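Local coordinates for protein mannonate dehydratase (Streptococcus suis, PDB 3BDK) that probably catalyses the manganese- or iron-dependent dehydration of D-mannonate to 2-dehydro-3-deoxy-D-gluconate, using a xylose isomerase-like TIM barrel, at residues L136-P141 with A148-D153; G259-A262 with K266-V269; Y53-P56 with A60-L63. All coordinates share one frame; numbering follows the deposited sequence.

Contact 1: residues L136-P141 with A148-D153; sequences LHHPLP and AFLKSD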
loop_
_atom_site.group_PDB
_atom_site.type_symbol
_atom_site.label_atom_id
_atom_site.label_comp_id
_atom_site.label_asym_id
_atom_site.label_seq_id
_atom_site.Cartn_x
_atom_site.Cartn_y
_atom_site.Cartn_z
ATOM N N LEU A 136 -13.578 -5.181 -18.931
ATOM C CA LEU A 136 -12.494 -5.717 -18.120
ATOM C C LEU A 136 -11.195 -4.942 -18.254
ATOM O O LEU A 136 -10.132 -5.404 -17.806
ATOM C CB LEU A 136 -12.249 -7.191 -18.453
ATOM C CG LEU A 136 -13.447 -8.149 -18.513
ATOM C CD1 LEU A 136 -12.953 -9.523 -18.918
ATOM C CD2 LEU A 136 -14.198 -8.233 -17.207
ATOM N N HIS A 137 -11.290 -3.763 -18.853
ATOM C CA HIS A 137 -10.195 -2.795 -18.902
ATOM C C HIS A 137 -10.824 -1.419 -19.046
ATOM O O HIS A 137 -10.577 -0.723 -20.042
ATOM C CB HIS A 137 -9.285 -3.043 -20.114
ATOM C CG HIS A 137 -8.768 -4.445 -20.209
ATOM N ND1 HIS A 137 -7.884 -4.982 -19.292
ATOM C CD2 HIS A 137 -9.017 -5.424 -21.110
ATOM C CE1 HIS A 137 -7.614 -6.232 -19.625
ATOM N NE2 HIS A 137 -8.293 -6.527 -20.722
ATOM N N HIS A 138 -11.661 -1.030 -18.088
ATOM C CA HIS A 138 -12.307 0.276 -18.176
ATOM C C HIS A 138 -11.338 1.312 -17.646
ATOM O O HIS A 138 -10.757 1.103 -16.574
ATOM C CB HIS A 138 -13.619 0.315 -17.387
ATOM C CG HIS A 138 -14.612 1.304 -17.919
ATOM N ND1 HIS A 138 -15.090 1.257 -19.209
ATOM C CD2 HIS A 138 -15.224 2.359 -17.333
ATOM C CE1 HIS A 138 -15.942 2.247 -19.401
ATOM N NE2 HIS A 138 -16.050 2.926 -18.273
ATOM N N PRO A 139 -11.124 2.405 -18.409
ATOM C CA PRO A 139 -10.176 3.466 -17.986
ATOM C C PRO A 139 -10.568 4.185 -16.702
ATOM O O PRO A 139 -11.737 4.452 -16.478
ATOM C CB PRO A 139 -10.159 4.460 -19.179
ATOM C CG PRO A 139 -10.716 3.659 -20.363
ATOM C CD PRO A 139 -11.716 2.678 -19.734
ATOM N N LEU A 140 -9.571 4.459 -15.862
ATOM C CA LEU A 140 -9.703 5.337 -14.697
ATOM C C LEU A 140 -8.993 6.683 -14.981
ATOM O O LEU A 140 -8.142 6.754 -15.873
ATOM C CB LEU A 140 -9.130 4.651 -13.440
ATOM C CG LEU A 140 -9.991 3.534 -12.825
ATOM C CD1 LEU A 140 -9.172 2.640 -11.922
ATOM C CD2 LEU A 140 -11.153 4.085 -12.049
ATOM N N PRO A 141 -9.357 7.756 -14.244
ATOM C CA PRO A 141 -8.731 9.083 -14.355
ATOM C C PRO A 141 -7.213 9.103 -14.337
ATOM O O PRO A 141 -6.623 9.933 -15.022
ATOM C CB PRO A 141 -9.261 9.813 -13.137
ATOM C CG PRO A 141 -10.605 9.247 -12.965
ATOM C CD PRO A 141 -10.453 7.773 -13.257
ATOM N N ALA A 148 -15.444 -2.881 -14.764
ATOM C CA ALA A 148 -16.609 -2.067 -14.601
ATOM C C ALA A 148 -17.797 -2.848 -15.104
ATOM O O ALA A 148 -17.688 -3.622 -16.060
ATOM C CB ALA A 148 -16.453 -0.759 -15.355
ATOM N N PHE A 149 -18.915 -2.667 -14.408
ATOM C CA PHE A 149 -20.225 -3.087 -14.851
ATOM C C PHE A 149 -21.016 -1.832 -15.186
ATOM O O PHE A 149 -21.422 -1.095 -14.288
ATOM C CB PHE A 149 -20.922 -3.842 -13.722
ATOM C CG PHE A 149 -22.311 -4.291 -14.054
ATOM C CD1 PHE A 149 -22.524 -5.487 -14.742
ATOM C CD2 PHE A 149 -23.410 -3.538 -13.674
ATOM C CE1 PHE A 149 -23.805 -5.916 -15.046
ATOM C CE2 PHE A 149 -24.699 -3.954 -13.986
ATOM C CZ PHE A 149 -24.895 -5.149 -14.671
ATOM N N LEU A 150 -21.235 -1.582 -16.469
ATOM C CA LEU A 150 -22.033 -0.434 -16.878
ATOM C C LEU A 150 -23.349 -0.922 -17.452
ATOM O O LEU A 150 -23.403 -1.487 -18.553
ATOM C CB LEU A 150 -21.292 0.426 -17.903
ATOM C CG LEU A 150 -20.135 1.350 -17.516
ATOM C CD1 LEU A 150 -18.990 0.590 -16.872
ATOM C CD2 LEU A 150 -19.607 2.124 -18.751
ATOM N N LYS A 151 -24.412 -0.696 -16.696
ATOM C CA LYS A 151 -25.732 -1.185 -17.053
ATOM C C LYS A 151 -26.060 -0.972 -18.532
ATOM O O LYS A 151 -26.248 -1.938 -19.276
ATOM C CB LYS A 151 -26.793 -0.549 -16.168
ATOM C CG LYS A 151 -26.942 -1.220 -14.827
ATOM C CD LYS A 151 -27.976 -0.512 -13.999
ATOM C CE LYS A 151 -27.875 -0.890 -12.556
ATOM N NZ LYS A 151 -28.853 -0.095 -11.800
ATOM N N SER A 152 -26.088 0.281 -18.964
ATOM C CA SER A 152 -26.605 0.596 -20.286
ATOM C C SER A 152 -25.890 -0.168 -21.388
ATOM O O SER A 152 -26.450 -0.383 -22.454
ATOM C CB SER A 152 -26.584 2.100 -20.544
ATOM O OG SER A 152 -27.425 2.760 -19.610
ATOM N N ASP A 153 -24.678 -0.620 -21.120
ATOM C CA ASP A 153 -23.916 -1.319 -22.131
ATOM C C ASP A 153 -24.282 -2.797 -22.148
ATOM O O ASP A 153 -24.046 -3.499 -23.139
ATOM C CB ASP A 153 -22.411 -1.106 -21.910
ATOM C CG ASP A 153 -21.994 0.373 -22.037
ATOM O OD1 ASP A 153 -22.756 1.284 -21.607
ATOM O OD2 ASP A 153 -20.890 0.626 -22.564
#
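The imidazole of His-138 is flanked on both faces: CD1 of Leu-150 lies over one, and the CD of the following Pro-139 lies over the other, each displaced toward the rim of the ring. The leucine methyl makes a CH-pi contact, with CD1 of Leu-150 4.2 Å from the centroid of the His-138 ring and 17° off its normal. The second methyl, CD2 of Leu-150, reaches the far end of the ring at 3.7 Å from NE2 of His-138, and it lies equally near CE1. Nearer the backbone, CB of Ala-148 packs against CB of His-138 at 3.6 Å and approaches the ring obliquely at CG and CD2. With CG turned anti to the backbone N, chi1 (-153°) sets the His-138 ring against the Leu-150 methyls, which come to meet it from the opposite direction. Rotation of the ring is further restrained by Asp-135, whose OD2 is hydrogen-bonded to ND1 of His-138. No hydrogen bond joins the two segments themselves; the backbone of His-138 pairs with Ser-146, and that of Ala-148 with Ser-134 and Asp-135. Gln-298 touches both His-138 and Ala-148, while Thr-383 of the second subunit packs on Leu-150. This is cross-strand side-chain packing in the beta hairpin of strands 135-139 and 145-150, which belongs to a small antiparallel sheet beside the barrel.

Contact 2: residues G259-A262 with K266-V269; sequences GSYA and KNDV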
loop_
_atom_site.group_PDB
_atom_site.type_symbol
_atom_site.label_atom_id
_atom_site.label_comp_id
_atom_site.label_asym_id
_atom_site.label_seq_id
_atom_site.Cartn_x
_atom_site.Cartn_y
_atom_site.Cartn_z
ATOM N N GLY A 259 -17.233 -4.317 -1.276
ATOM C CA GLY A 259 -17.263 -3.880 -2.659
ATOM C C GLY A 259 -18.491 -4.364 -3.399
ATOM O O GLY A 259 -19.119 -3.605 -4.161
ATOM N N SER A 260 -18.830 -5.639 -3.197
ATOM C CA SER A 260 -19.981 -6.243 -3.869
ATOM C C SER A 260 -21.230 -5.571 -3.385
ATOM O O SER A 260 -22.045 -5.138 -4.185
ATOM C CB SER A 260 -20.064 -7.748 -3.609
ATOM O OG SER A 260 -19.229 -8.464 -4.522
ATOM N N TYR A 261 -21.356 -5.449 -2.068
ATOM C CA TYR A 261 -22.479 -4.757 -1.472
ATOM C C TYR A 261 -22.577 -3.273 -1.824
ATOM O O TYR A 261 -23.685 -2.775 -2.014
ATOM C CB TYR A 261 -22.497 -4.938 0.038
ATOM C CG TYR A 261 -22.952 -6.306 0.483
ATOM C CD1 TYR A 261 -22.180 -7.069 1.360
ATOM C CD2 TYR A 261 -24.164 -6.830 0.050
ATOM C CE1 TYR A 261 -22.604 -8.318 1.778
ATOM C CE2 TYR A 261 -24.587 -8.074 0.453
ATOM C CZ TYR A 261 -23.805 -8.820 1.312
ATOM O OH TYR A 261 -24.233 -10.079 1.701
ATOM N N ALA A 262 -21.458 -2.552 -1.913
ATOM C CA ALA A 262 -21.563 -1.096 -2.174
ATOM C C ALA A 262 -21.839 -0.757 -3.625
ATOM O O ALA A 262 -22.086 0.393 -3.965
ATOM C CB ALA A 262 -20.328 -0.344 -1.697
ATOM N N LYS A 266 -28.056 1.618 -2.679
ATOM C CA LYS A 266 -29.106 1.547 -1.695
ATOM C C LYS A 266 -28.533 0.924 -0.436
ATOM O O LYS A 266 -29.121 1.058 0.644
ATOM C CB LYS A 266 -30.288 0.708 -2.191
ATOM C CG LYS A 266 -30.048 -0.834 -2.126
ATOM C CD LYS A 266 -31.274 -1.633 -1.606
ATOM C CE LYS A 266 -31.112 -3.151 -1.865
ATOM N NZ LYS A 266 -30.190 -3.882 -0.932
ATOM N N ASN A 267 -27.396 0.240 -0.579
ATOM C CA ASN A 267 -26.748 -0.446 0.537
ATOM C C ASN A 267 -25.823 0.452 1.356
ATOM O O ASN A 267 -25.132 1.316 0.795
ATOM C CB ASN A 267 -25.971 -1.660 0.029
ATOM C CG ASN A 267 -26.867 -2.815 -0.293
ATOM O OD1 ASN A 267 -27.948 -2.934 0.260
ATOM N ND2 ASN A 267 -26.425 -3.681 -1.181
ATOM N N ASP A 268 -25.812 0.236 2.673
ATOM C CA ASP A 268 -24.915 0.933 3.591
ATOM C C ASP A 268 -23.993 -0.134 4.228
ATOM O O ASP A 268 -24.327 -0.747 5.268
ATOM C CB ASP A 268 -25.722 1.729 4.632
ATOM C CG ASP A 268 -24.844 2.366 5.735
ATOM O OD1 ASP A 268 -23.676 1.975 5.957
ATOM O OD2 ASP A 268 -25.347 3.272 6.419
ATOM N N VAL A 269 -22.844 -0.356 3.578
ATOM C CA VAL A 269 -21.876 -1.337 4.015
ATOM C C VAL A 269 -21.367 -1.091 5.446
ATOM O O VAL A 269 -21.088 -2.058 6.183
ATOM C CB VAL A 269 -20.677 -1.515 3.010
ATOM C CG1 VAL A 269 -21.171 -1.828 1.588
ATOM C CG2 VAL A 269 -19.742 -0.310 3.008
#
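Ala-262 and Asn-267 bring the two backbones closest, their CA atoms 5.9 Å apart, in the connection between the short helix 258-262 and helix 269-278. The 266-269 segment has no regular structure until Val-269 starts the next helix, for which Asp-268 is the N-cap: its OD1 accepts a hydrogen bond from the backbone N of Ala-271. Across the turn, the amide of Asn-267 reaches for the last part of the short helix. Its ND2 donates to the carbonyl O of Tyr-261 over 3.0 Å in a fairly straight bond (N-H...O 161°), and that oxygen lies almost exactly in the plane of the amide. CG of Asn-267 stands anti to its carbonyl carbon (chi1 -77°), which directs the amide at the helix; the amide plane is nearly perpendicular to the Tyr-261 ring. The other end of the same amide is held from its own segment, NZ of Lys-266 donating to OD1 of Asn-267 at 2.7 Å. Beside this polar grip lies an apolar one: CG1 of Val-269 is 3.7 Å from CB of Tyr-261 and the same distance from CB of Ala-262. Met-272 touches both Tyr-261 and Asn-267. ND2 of Asn-267 thus serves two backbone oxygens, that of Tyr-261 in the short helix and that of Thr-235 in a separate loop, and the Lys-266 ammonium would probably polarise the amide into a stronger donor.

Contact 3: residues Y53-P56 with A60-L63; sequences YDVP and AWPL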
loop_
_atom_site.group_PDB
_atom_site.type_symbol
_atom_site.label_atom_id
_atom_site.label_comp_id
_atom_site.label_asym_id
_atom_site.label_seq_id
_atom_site.Cartn_x
_atom_site.Cartn_y
_atom_site.Cartn_z
ATOM N N TYR A 53 -8.181 -27.169 -8.097
ATOM C CA TYR A 53 -8.599 -26.864 -9.466
ATOM C C TYR A 53 -8.704 -28.029 -10.462
ATOM O O TYR A 53 -9.040 -27.825 -11.632
ATOM C CB TYR A 53 -7.743 -25.721 -10.018
ATOM C CG TYR A 53 -8.189 -24.381 -9.470
ATOM C CD1 TYR A 53 -9.411 -23.819 -9.873
ATOM C CD2 TYR A 53 -7.415 -23.685 -8.535
ATOM C CE1 TYR A 53 -9.847 -22.599 -9.367
ATOM C CE2 TYR A 53 -7.848 -22.450 -8.017
ATOM C CZ TYR A 53 -9.065 -21.921 -8.442
ATOM O OH TYR A 53 -9.518 -20.720 -7.954
ATOM N N ASP A 54 -8.464 -29.244 -9.981
ATOM C CA ASP A 54 -8.434 -30.443 -10.832
ATOM C C ASP A 54 -9.570 -31.451 -10.554
ATOM O O ASP A 54 -9.507 -32.614 -10.988
ATOM C CB ASP A 54 -7.047 -31.128 -10.749
ATOM C CG ASP A 54 -6.537 -31.284 -9.308
ATOM O OD1 ASP A 54 -6.964 -30.526 -8.402
ATOM O OD2 ASP A 54 -5.687 -32.165 -9.076
ATOM N N VAL A 55 -10.592 -31.006 -9.824
ATOM C CA VAL A 55 -11.801 -31.805 -9.599
ATOM C C VAL A 55 -13.012 -31.038 -10.146
ATOM O O VAL A 55 -13.272 -29.917 -9.716
ATOM C CB VAL A 55 -11.966 -32.221 -8.107
ATOM C CG1 VAL A 55 -11.494 -31.126 -7.171
ATOM C CG2 VAL A 55 -13.409 -32.629 -7.795
ATOM N N PRO A 56 -13.749 -31.652 -11.100
ATOM C CA PRO A 56 -14.704 -30.997 -12.029
ATOM C C PRO A 56 -15.642 -29.913 -11.474
ATOM O O PRO A 56 -15.748 -28.847 -12.099
ATOM C CB PRO A 56 -15.485 -32.177 -12.619
ATOM C CG PRO A 56 -14.462 -33.268 -12.652
ATOM C CD PRO A 56 -13.689 -33.106 -11.350
ATOM N N ALA A 60 -16.318 -34.908 -5.169
ATOM C CA ALA A 60 -15.693 -34.726 -3.858
ATOM C C ALA A 60 -14.261 -34.201 -3.912
ATOM O O ALA A 60 -13.534 -34.458 -4.864
ATOM C CB ALA A 60 -15.741 -36.028 -3.080
ATOM N N TRP A 61 -13.867 -33.469 -2.875
ATOM C CA TRP A 61 -12.514 -32.916 -2.772
ATOM C C TRP A 61 -11.622 -33.823 -1.908
ATOM O O TRP A 61 -11.801 -33.882 -0.691
ATOM C CB TRP A 61 -12.562 -31.492 -2.197
ATOM C CG TRP A 61 -12.867 -30.398 -3.208
ATOM C CD1 TRP A 61 -13.621 -30.506 -4.349
ATOM C CD2 TRP A 61 -12.443 -29.030 -3.140
ATOM N NE1 TRP A 61 -13.674 -29.296 -5.005
ATOM C CE2 TRP A 61 -12.961 -28.372 -4.286
ATOM C CE3 TRP A 61 -11.669 -28.294 -2.229
ATOM C CZ2 TRP A 61 -12.728 -27.015 -4.542
ATOM C CZ3 TRP A 61 -11.436 -26.943 -2.485
ATOM C CH2 TRP A 61 -11.965 -26.320 -3.633
ATOM N N PRO A 62 -10.662 -34.532 -2.542
ATOM C CA PRO A 62 -9.781 -35.472 -1.843
ATOM C C PRO A 62 -8.747 -34.755 -0.992
ATOM O O PRO A 62 -8.246 -33.703 -1.394
ATOM C CB PRO A 62 -9.068 -36.210 -2.990
ATOM C CG PRO A 62 -9.773 -35.810 -4.254
ATOM C CD PRO A 62 -10.350 -34.470 -3.983
ATOM N N LEU A 63 -8.417 -35.326 0.163
ATOM C CA LEU A 63 -7.369 -34.773 1.027
ATOM C C LEU A 63 -6.021 -34.619 0.289
ATOM O O LEU A 63 -5.338 -33.603 0.443
ATOM C CB LEU A 63 -7.195 -35.625 2.285
ATOM C CG LEU A 63 -7.146 -34.919 3.646
ATOM C CD1 LEU A 63 -6.404 -35.775 4.667
ATOM C CD2 LEU A 63 -6.528 -33.540 3.582
#
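Val-55 presents both methyls to the 60-63 segment, and each has its own target. CG1 of Val-55 meets the five-membered ring of Trp-61, 3.6 Å from CD1 of Trp-61, and it lies equally near NE1. Its approach is oblique to the indole, and the two side chains cross at about a right angle. The other branch, CG2 of Val-55, rests against the backbone instead, 3.5 Å from the carbonyl O of Ala-60, with CD1 of Trp-61 somewhat farther away at 4.1 Å. Val-55 owes this division to a first torsion of 36°, which puts CG1 between the backbone N and the carbonyl carbon and CG2 anti to the backbone N. In Trp-61, chi1 (-83°) sets CG anti to the carbonyl carbon, and chi2 (30°) turns the CD1-NE1 side of the indole to the valine. No hydrogen bond crosses between the segments, and the contact is purely one of van der Waals packing; the backbones stay well separated, CA of Val-55 lying 7.0 Å from CA of Trp-61.

In the next shell the backbone of Trp-61 is held by Asn-112, which donates through ND2 to its carbonyl O, and weakly by Ser-109, whose OG is hydrogen-bonded to its N. The side chain of Trp-61 touches Ala-51, Val-52 and Ile-86 and lies about 10 Å from the bound D-mannose. Both segments belong to the loop that follows barrel strand 47-50; Pro-62 is the N-cap residue of helix 63-74, and Ala-60 leans on helix 99-114. The contact lies within this strand-to-helix connection, next to helices 63-74 and 99-114 of the barrel's outer layer.

How the contacts relate
From the N terminus, contact 3 comes first, closing the connection between strand 47-50 and helix 63-74 on itself. Contact 1 follows, bridging the turn of the hairpin 135-139/145-150, and contact 2 comes last, closing the bend between helices 258-262 and 269-278. The three are strictly in series, with no nesting or crossing. Contacts 1 and 2 are nearer neighbours, their centres 18 Å apart, though their nearest atoms remain about 9 Å from each other. Contact 3 lies on the opposite side of the chain's centre from contact 2, about 33 Å between centres. Contact 3 thus lies in a strand-to-helix connection and contact 2 in a helix-to-helix one, while contact 1 belongs to the added antiparallel sheet.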